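Local structure of protein CsuE (Acinetobacter baumannii, 6FJY) at residues Pro15-Met20 against Leu178-Ile183; Val52-Asn57 against Ala123-Lys128; Leu127-Phe132 against Ala167-Ser172. The protein serves as the tip adhesin subunit of archaic chaperone-usher Csu pili, which probably mediate the attachment that starts biofilm formation. One frame throughout, in Å; residues are numbered along the deposited sequence.

From the N terminus, the chain runs through strand 9-15 into the short helix 16-21, whose start opens contact 1; the loop closes only at Leu178-Ile183, 158 residues later. Within that span lie the other two contacts. Contact 2 joins Val52-Asn57, on strand 47-54, to Ala123-Lys128 of strand 119-136; contact 3 uses the next part of that strand, sharing Leu127 and Lys128, and pairs it with the start of strand 167-184. Contacts 2 and 3 touch, their centres about 10 Å apart, and set strand 119-136 between two neighbours. Strand 167-184 then carries the chain to contact 1, whose nearest atoms are about 17 Å from contact 3.

Contact 1. Residues Pro15-Met20 against Leu178-Ile183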
loop_
_atom_site.group_PDB
_atom_site.type_symbol
_atom_site.label_atom_id
_atom_site.label_comp_id
_atom_site.label_asym_id
_atom_site.label_seq_id
_atom_site.Cartn_x
_atom_site.Cartn_y
_atom_site.Cartn_z
ATOM N N PRO D 15 3.962 -4.940 0.349
ATOM C CA PRO D 15 4.554 -4.014 1.317
ATOM C C PRO D 15 5.972 -4.424 1.663
ATOM O O PRO D 15 6.326 -5.604 1.640
ATOM C CB PRO D 15 3.628 -4.129 2.533
ATOM C CG PRO D 15 2.961 -5.444 2.371
ATOM C CD PRO D 15 2.779 -5.615 0.897
ATOM N N SER D 16 6.784 -3.416 1.990
ATOM C CA SER D 16 8.231 -3.604 2.065
ATOM C C SER D 16 8.619 -4.536 3.207
ATOM O O SER D 16 9.451 -5.434 3.026
ATOM C CB SER D 16 8.916 -2.248 2.214
ATOM O OG SER D 16 10.318 -2.389 2.266
ATOM N N ILE D 17 8.020 -4.342 4.385
ATOM C CA ILE D 17 8.410 -5.116 5.558
ATOM C C ILE D 17 7.970 -6.568 5.413
ATOM O O ILE D 17 8.713 -7.493 5.761
ATOM C CB ILE D 17 7.832 -4.474 6.829
ATOM C CG1 ILE D 17 8.270 -3.012 6.926
ATOM C CG2 ILE D 17 8.234 -5.283 8.085
ATOM C CD1 ILE D 17 9.768 -2.825 7.004
ATOM N N TYR D 18 6.750 -6.785 4.916
ATOM C CA TYR D 18 6.276 -8.138 4.661
ATOM C C TYR D 18 7.206 -8.855 3.694
ATOM O O TYR D 18 7.554 -10.024 3.900
ATOM C CB TYR D 18 4.845 -8.080 4.120
ATOM C CG TYR D 18 4.196 -9.416 3.819
ATOM C CD1 TYR D 18 4.525 -10.127 2.669
ATOM C CD2 TYR D 18 3.219 -9.944 4.661
ATOM C CE1 TYR D 18 3.929 -11.335 2.375
ATOM C CE2 TYR D 18 2.612 -11.160 4.374
ATOM C CZ TYR D 18 2.974 -11.851 3.226
ATOM O OH TYR D 18 2.386 -13.058 2.918
ATOM N N LEU D 19 7.637 -8.154 2.645
ATOM C CA LEU D 19 8.579 -8.713 1.685
ATOM C C LEU D 19 9.856 -9.205 2.355
ATOM O O LEU D 19 10.442 -10.200 1.921
ATOM C CB LEU D 19 8.907 -7.656 0.632
ATOM C CG LEU D 19 9.951 -7.992 -0.422
ATOM C CD1 LEU D 19 9.549 -9.279 -1.137
ATOM C CD2 LEU D 19 10.067 -6.848 -1.409
ATOM N N MET D 20 10.312 -8.516 3.398
ATOM C CA MET D 20 11.577 -8.875 4.033
ATOM C C MET D 20 11.419 -10.079 4.953
ATOM O O MET D 20 12.261 -10.983 4.946
ATOM C CB MET D 20 12.124 -7.680 4.815
ATOM C CG MET D 20 13.610 -7.749 5.116
ATOM S SD MET D 20 13.969 -7.477 6.853
ATOM C CE MET D 20 13.191 -8.926 7.555
ATOM N N LEU D 178 5.840 -1.313 -1.733
ATOM C CA LEU D 178 5.068 -0.250 -1.115
ATOM C C LEU D 178 5.685 0.178 0.204
ATOM O O LEU D 178 6.271 -0.639 0.916
ATOM C CB LEU D 178 3.629 -0.700 -0.866
ATOM C CG LEU D 178 2.821 -0.986 -2.133
ATOM C CD1 LEU D 178 1.455 -1.526 -1.780
ATOM C CD2 LEU D 178 2.698 0.271 -2.947
ATOM N N PRO D 179 5.572 1.461 0.538
ATOM C CA PRO D 179 5.956 1.906 1.879
ATOM C C PRO D 179 5.132 1.189 2.936
ATOM O O PRO D 179 3.969 0.836 2.720
ATOM C CB PRO D 179 5.658 3.408 1.857
ATOM C CG PRO D 179 5.669 3.773 0.420
ATOM C CD PRO D 179 5.136 2.578 -0.312
ATOM N N ASP D 180 5.749 0.985 4.096
ATOM C CA ASP D 180 5.195 0.100 5.107
ATOM C C ASP D 180 5.657 0.544 6.489
ATOM O O ASP D 180 6.790 1.005 6.649
ATOM C CB ASP D 180 5.624 -1.347 4.833
ATOM C CG ASP D 180 4.791 -2.353 5.584
ATOM O OD1 ASP D 180 3.857 -1.930 6.299
ATOM O OD2 ASP D 180 5.066 -3.563 5.455
ATOM N N CYS D 181 4.779 0.391 7.482
ATOM C CA CYS D 181 5.079 0.788 8.852
ATOM C C CYS D 181 4.313 -0.107 9.819
ATOM O O CYS D 181 3.234 -0.614 9.498
ATOM C CB CYS D 181 4.725 2.258 9.120
ATOM S SG CYS D 181 5.763 3.497 8.300
ATOM N N ARG D 182 4.887 -0.297 11.008
ATOM C CA ARG D 182 4.245 -1.043 12.083
ATOM C C ARG D 182 4.447 -0.322 13.405
ATOM O O ARG D 182 5.534 0.197 13.670
ATOM C CB ARG D 182 4.800 -2.452 12.182
ATOM C CG ARG D 182 4.413 -3.319 11.024
ATOM C CD ARG D 182 5.633 -3.902 10.380
ATOM N NE ARG D 182 5.436 -5.300 10.017
ATOM C CZ ARG D 182 4.784 -5.699 8.935
ATOM N NH1 ARG D 182 4.257 -4.807 8.107
ATOM N NH2 ARG D 182 4.669 -6.993 8.687
ATOM N N ILE D 183 3.397 -0.301 14.232
ATOM C CA ILE D 183 3.403 0.381 15.524
ATOM C C ILE D 183 3.350 -0.645 16.646
ATOM O O ILE D 183 2.596 -1.624 16.577
ATOM C CB ILE D 183 2.224 1.360 15.681
ATOM C CG1 ILE D 183 1.770 1.910 14.340
ATOM C CG2 ILE D 183 2.595 2.489 16.643
ATOM C CD1 ILE D 183 0.539 2.759 14.475
#
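The carboxylate of Asp180 is directed at the first turn of helix 16-21, its CG anti to the backbone N (chi1 -164°), and lies beside the ring of Pro15 with both side chains pointing the same way. Its OD2 comes within 3.3 Å of Pro15 CB and, through the anti lone pair, accepts a hydrogen bond from the backbone N of Ile17 at 3.2 Å; the bend at the hydrogen, 136°, makes this a grip of moderate quality. The same oxygen takes the charge of Arg182, whose NH1 stands 3.0 Å from Asp180 OD2 in a salt bridge. OD2 is thus held between a helix N terminus and a guanidinium, two positive influences that would probably favour the ionised acid. The side chain of Ile17 crosses that of Asp180 obliquely and meets Arg182 tip to tip: Ile17 CG2, anti to the backbone N, sits over one face of the guanidinium, offset toward the rim and 3.4 Å from Arg182 NE. Bends at chi2 and chi3 of the arginine turn this flat group back against the isoleucine.

The contact probably lies where the N-terminal and C-terminal parts of the adhesin join. Pro15, at the N-cap position, ends strand 9-15 in a parallel bridge with Leu178, and strand 167-184, which carries Leu178, runs on to Cys181, disulfide-bonded to Cys210. Both bridge residues also pack on Trp6 of the CsuC chaperone chain. The backbone tie at this end is poorer: Ser16 N reaches Leu178 O at 3.0 Å, but the bond is bent and weak. Ser16 CB lies 3.4 Å from Leu178 O, while the serine OG has a weak hydrogen bond to Val116 O.

Contact 2. Residues Val52-Asn57 against Ala123-Lys128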
loop_
_atom_site.group_PDB
_atom_site.type_symbol
_atom_site.label_atom_id
_atom_site.label_comp_id
_atom_site.label_asym_id
_atom_site.label_seq_id
_atom_site.Cartn_x
_atom_site.Cartn_y
_atom_site.Cartn_z
ATOM N N VAL D 52 10.850 -20.995 -23.056
ATOM C CA VAL D 52 11.173 -19.650 -22.598
ATOM C C VAL D 52 12.237 -19.063 -23.517
ATOM O O VAL D 52 13.347 -19.595 -23.620
ATOM C CB VAL D 52 11.641 -19.659 -21.142
ATOM C CG1 VAL D 52 11.803 -18.235 -20.644
ATOM C CG2 VAL D 52 10.654 -20.416 -20.301
ATOM N N GLU D 53 11.897 -17.976 -24.203
ATOM C CA GLU D 53 12.871 -17.282 -25.053
ATOM C C GLU D 53 13.639 -16.274 -24.202
ATOM O O GLU D 53 14.825 -16.460 -23.922
ATOM C CB GLU D 53 12.182 -16.607 -26.245
ATOM C CG GLU D 53 11.877 -17.520 -27.424
ATOM C CD GLU D 53 11.495 -16.735 -28.677
ATOM O OE1 GLU D 53 11.138 -15.546 -28.544
ATOM O OE2 GLU D 53 11.556 -17.292 -29.793
ATOM N N GLN D 54 12.963 -15.206 -23.777
ATOM C CA GLN D 54 13.555 -14.189 -22.922
ATOM C C GLN D 54 12.961 -14.280 -21.526
ATOM O O GLN D 54 11.748 -14.445 -21.360
ATOM C CB GLN D 54 13.340 -12.783 -23.485
ATOM C CG GLN D 54 14.205 -12.467 -24.688
ATOM C CD GLN D 54 14.287 -10.981 -24.982
ATOM O OE1 GLN D 54 13.309 -10.250 -24.822
ATOM N NE2 GLN D 54 15.462 -10.527 -25.404
ATOM N N MET D 55 13.827 -14.168 -20.526
ATOM C CA MET D 55 13.404 -14.231 -19.135
ATOM C C MET D 55 14.411 -13.449 -18.308
ATOM O O MET D 55 15.535 -13.194 -18.747
ATOM C CB MET D 55 13.307 -15.682 -18.648
ATOM C CG MET D 55 12.421 -15.910 -17.435
ATOM S SD MET D 55 12.681 -17.551 -16.765
ATOM C CE MET D 55 14.452 -17.533 -16.635
ATOM N N SER D 56 13.989 -13.067 -17.105
ATOM C CA SER D 56 14.890 -12.433 -16.153
ATOM C C SER D 56 14.308 -12.615 -14.764
ATOM O O SER D 56 13.141 -12.287 -14.535
ATOM C CB SER D 56 15.090 -10.940 -16.462
ATOM O OG SER D 56 16.123 -10.383 -15.655
ATOM N N ASN D 57 15.113 -13.156 -13.855
ATOM C CA ASN D 57 14.757 -13.223 -12.446
ATOM C C ASN D 57 15.127 -11.950 -11.702
ATOM O O ASN D 57 14.876 -11.858 -10.498
ATOM C CB ASN D 57 15.432 -14.431 -11.786
ATOM C CG ASN D 57 14.969 -15.759 -12.371
ATOM O OD1 ASN D 57 13.844 -16.202 -12.135
ATOM N ND2 ASN D 57 15.844 -16.406 -13.129
ATOM N N ALA D 123 11.361 -5.826 -14.389
ATOM C CA ALA D 123 12.181 -6.944 -14.827
ATOM C C ALA D 123 13.131 -6.484 -15.927
ATOM O O ALA D 123 12.807 -5.604 -16.726
ATOM C CB ALA D 123 11.303 -8.098 -15.321
ATOM N N ASP D 124 14.330 -7.056 -15.932
ATOM C CA ASP D 124 15.380 -6.552 -16.804
ATOM C C ASP D 124 15.184 -7.004 -18.243
ATOM O O ASP D 124 15.644 -6.330 -19.169
ATOM C CB ASP D 124 16.744 -6.989 -16.271
ATOM C CG ASP D 124 17.072 -6.337 -14.944
ATOM O OD1 ASP D 124 16.591 -5.213 -14.717
ATOM O OD2 ASP D 124 17.796 -6.946 -14.134
ATOM N N SER D 125 14.506 -8.130 -18.439
ATOM C CA SER D 125 14.120 -8.626 -19.740
ATOM C C SER D 125 12.659 -9.048 -19.701
ATOM O O SER D 125 12.183 -9.571 -18.687
ATOM C CB SER D 125 14.982 -9.818 -20.167
ATOM O OG SER D 125 14.656 -10.215 -21.487
ATOM N N PRO D 126 11.926 -8.826 -20.782
ATOM C CA PRO D 126 10.527 -9.254 -20.826
ATOM C C PRO D 126 10.415 -10.770 -20.889
ATOM O O PRO D 126 11.368 -11.498 -21.174
ATOM C CB PRO D 126 9.992 -8.592 -22.096
ATOM C CG PRO D 126 11.210 -8.362 -22.939
ATOM C CD PRO D 126 12.327 -8.083 -21.992
ATOM N N LEU D 127 9.209 -11.242 -20.589
ATOM C CA LEU D 127 8.881 -12.659 -20.665
ATOM C C LEU D 127 8.420 -12.988 -22.084
ATOM O O LEU D 127 7.344 -12.555 -22.514
ATOM C CB LEU D 127 7.802 -12.998 -19.650
ATOM C CG LEU D 127 7.893 -14.300 -18.859
ATOM C CD1 LEU D 127 6.480 -14.704 -18.394
ATOM C CD2 LEU D 127 8.557 -15.395 -19.648
ATOM N N LYS D 128 9.232 -13.757 -22.807
ATOM C CA LYS D 128 8.918 -14.209 -24.154
ATOM C C LYS D 128 8.859 -15.726 -24.148
ATOM O O LYS D 128 9.850 -16.392 -23.823
ATOM C CB LYS D 128 9.959 -13.714 -25.164
ATOM C CG LYS D 128 9.922 -12.212 -25.402
ATOM C CD LYS D 128 10.926 -11.788 -26.467
ATOM C CE LYS D 128 10.603 -12.396 -27.822
ATOM N NZ LYS D 128 11.649 -12.079 -28.845
#
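Strand 47-54 meets Lys128 in a classic beta bulge: Glu53 and Gln54 both face this one lysine. The backbone is closest here. Lys128 O accepts Glu53 N at 2.6 Å, in the plane of the carbonyl, and a second, weak bond from Gln54 N. In return Lys128 N donates to Gln54 O at 3.0 Å in an almost straight bond (171°), and Leu127 CA adds a CH...O contact to the same oxygen. On the side of Val52 and Met55, Leu127 CD2 makes only distant apolar contacts with these two residues.

The partly exposed side lacks backbone bonds and is held by side-chain contact and one long salt bridge. Gln54, extended beyond CG, runs alongside Lys128 in the same direction, its OE1 3.3 Å from Lys128 CD and 3.4 Å from Pro126 CG. Lys128 bends at chi3 (63°), and Glu53 crosses it obliquely to bring OE1 within 3.5 Å of Lys128 NZ. Farther along, Ser56 CB packs on Ser125, while Asp124 turns to Ser58 and Thr60. Main-chain bonding therefore fixes the bulge, whereas the charged pair at the surface probably adds little more than a weak electrostatic bias.

Contact 3. Residues Leu127-Phe132 against Ala167-Ser172; sequences LKVKWF and ADSLGS
Ser169 OG is gripped twice, by Trp131 NE1 and by a water. In this antiparallel strand pair of the adhesin's Ig-like beta-sandwich fold, the indole N-H points almost straight at Ser169 OG (171°), only 2° out of the ring plane, with NE1 to OG at 2.7 Å. The serine hydroxyl takes the crowded position between its backbone N and carbonyl carbon (chi1 70°), which turns it to the indole edge; the water, 2.7 Å from Ser169 OG, donates to Leu127 O. Val129 CG1 lies over one ring face, 3.4 Å above the plane and offset toward the rim, and Val4 packs on both Trp131 and Ser169.

Paired backbone bonds join Leu127 with Gly171, Val129 with Ser169 and Trp131 with Ala167, the shortest being Trp131 N to Ala167 O at 2.7 Å. On the other face, Lys128 CG lies alongside Leu170 CG. Next to them Lys130, bent at chi3 and chi4, runs alongside Asp168, CG of the lysine lying 3.1 Å from Asp168 OD1. Lys130 NZ forms a salt bridge with Asp168, 2.9 Å from OD1 on its syn lone pair, with a second, weak bond to OD2.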
loop_
_atom_site.group_PDB
_atom_site.type_symbol
_atom_site.label_atom_id
_atom_site.label_comp_id
_atom_site.label_asym_id
_atom_site.label_seq_id
_atom_site.Cartn_x
_atom_site.Cartn_y
_atom_site.Cartn_z
ATOM N N LEU D 127 9.209 -11.242 -20.589
ATOM C CA LEU D 127 8.881 -12.659 -20.665
ATOM C C LEU D 127 8.420 -12.988 -22.084
ATOM O O LEU D 127 7.344 -12.555 -22.514
ATOM C CB LEU D 127 7.802 -12.998 -19.650
ATOM C CG LEU D 127 7.893 -14.300 -18.859
ATOM C CD1 LEU D 127 6.480 -14.704 -18.394
ATOM C CD2 LEU D 127 8.557 -15.395 -19.648
ATOM N N LYS D 128 9.232 -13.757 -22.807
ATOM C CA LYS D 128 8.918 -14.209 -24.154
ATOM C C LYS D 128 8.859 -15.726 -24.148
ATOM O O LYS D 128 9.850 -16.392 -23.823
ATOM C CB LYS D 128 9.959 -13.714 -25.164
ATOM C CG LYS D 128 9.922 -12.212 -25.402
ATOM C CD LYS D 128 10.926 -11.788 -26.467
ATOM C CE LYS D 128 10.603 -12.396 -27.822
ATOM N NZ LYS D 128 11.649 -12.079 -28.845
ATOM N N VAL D 129 7.709 -16.272 -24.508
ATOM C CA VAL D 129 7.505 -17.712 -24.496
ATOM C C VAL D 129 6.983 -18.152 -25.856
ATOM O O VAL D 129 6.088 -17.520 -26.432
ATOM C CB VAL D 129 6.537 -18.147 -23.372
ATOM C CG1 VAL D 129 6.384 -19.656 -23.353
ATOM C CG2 VAL D 129 7.037 -17.661 -22.023
ATOM N N LYS D 130 7.553 -19.235 -26.368
ATOM C CA LYS D 130 7.040 -19.910 -27.545
ATOM C C LYS D 130 6.172 -21.065 -27.074
ATOM O O LYS D 130 6.638 -21.930 -26.322
ATOM C CB LYS D 130 8.174 -20.404 -28.445
ATOM C CG LYS D 130 7.710 -20.877 -29.823
ATOM C CD LYS D 130 8.905 -21.141 -30.749
ATOM C CE LYS D 130 9.706 -19.877 -31.034
ATOM N NZ LYS D 130 9.076 -19.036 -32.100
ATOM N N TRP D 131 4.916 -21.067 -27.512
ATOM C CA TRP D 131 3.930 -22.065 -27.136
ATOM C C TRP D 131 3.619 -22.968 -28.320
ATOM O O TRP D 131 3.501 -22.504 -29.458
ATOM C CB TRP D 131 2.638 -21.403 -26.658
ATOM C CG TRP D 131 2.850 -20.331 -25.644
ATOM C CD1 TRP D 131 3.118 -19.021 -25.883
ATOM C CD2 TRP D 131 2.805 -20.481 -24.225
ATOM N NE1 TRP D 131 3.246 -18.339 -24.702
ATOM C CE2 TRP D 131 3.054 -19.214 -23.664
ATOM C CE3 TRP D 131 2.567 -21.564 -23.371
ATOM C CZ2 TRP D 131 3.081 -19.002 -22.286
ATOM C CZ3 TRP D 131 2.592 -21.347 -22.003
ATOM C CH2 TRP D 131 2.851 -20.080 -21.476
ATOM N N PHE D 132 3.485 -24.259 -28.034
ATOM C CA PHE D 132 3.045 -25.265 -28.993
ATOM C C PHE D 132 1.866 -25.973 -28.337
ATOM O O PHE D 132 2.046 -26.697 -27.353
ATOM C CB PHE D 132 4.170 -26.251 -29.327
ATOM C CG PHE D 132 5.472 -25.598 -29.739
ATOM C CD1 PHE D 132 6.328 -25.048 -28.792
ATOM C CD2 PHE D 132 5.854 -25.570 -31.072
ATOM C CE1 PHE D 132 7.533 -24.458 -29.172
ATOM C CE2 PHE D 132 7.059 -24.990 -31.464
ATOM C CZ PHE D 132 7.900 -24.434 -30.513
ATOM N N ALA D 167 3.899 -20.374 -31.301
ATOM C CA ALA D 167 3.363 -19.022 -31.211
ATOM C C ALA D 167 3.968 -18.322 -30.004
ATOM O O ALA D 167 4.033 -18.894 -28.913
ATOM C CB ALA D 167 1.836 -19.024 -31.102
ATOM N N ASP D 168 4.382 -17.075 -30.200
ATOM C CA ASP D 168 5.199 -16.351 -29.238
ATOM C C ASP D 168 4.360 -15.328 -28.487
ATOM O O ASP D 168 3.755 -14.445 -29.100
ATOM C CB ASP D 168 6.367 -15.670 -29.945
ATOM C CG ASP D 168 7.248 -16.653 -30.660
ATOM O OD1 ASP D 168 7.341 -17.803 -30.180
ATOM O OD2 ASP D 168 7.845 -16.288 -31.696
ATOM N N SER D 169 4.347 -15.440 -27.161
ATOM C CA SER D 169 3.781 -14.433 -26.277
ATOM C C SER D 169 4.886 -13.528 -25.748
ATOM O O SER D 169 6.064 -13.886 -25.726
ATOM C CB SER D 169 3.022 -15.079 -25.108
ATOM O OG SER D 169 3.888 -15.718 -24.188
ATOM N N LEU D 170 4.483 -12.334 -25.328
ATOM C CA LEU D 170 5.397 -11.295 -24.880
ATOM C C LEU D 170 4.682 -10.467 -23.825
ATOM O O LEU D 170 3.591 -9.945 -24.078
ATOM C CB LEU D 170 5.837 -10.395 -26.044
ATOM C CG LEU D 170 7.151 -9.600 -25.993
ATOM C CD1 LEU D 170 7.224 -8.603 -27.164
ATOM C CD2 LEU D 170 7.394 -8.889 -24.670
ATOM N N GLY D 171 5.294 -10.346 -22.655
ATOM C CA GLY D 171 4.751 -9.485 -21.626
ATOM C C GLY D 171 5.855 -8.907 -20.770
ATOM O O GLY D 171 6.956 -9.454 -20.681
ATOM N N SER D 172 5.535 -7.785 -20.137
ATOM C CA SER D 172 6.417 -7.126 -19.189
ATOM C C SER D 172 5.956 -7.423 -17.769
ATOM O O SER D 172 4.762 -7.339 -17.464
ATOM C CB SER D 172 6.438 -5.617 -19.421
ATOM O OG SER D 172 7.146 -4.970 -18.377
HETATM O O HOH W 1 4.694 -13.973 -22.342
#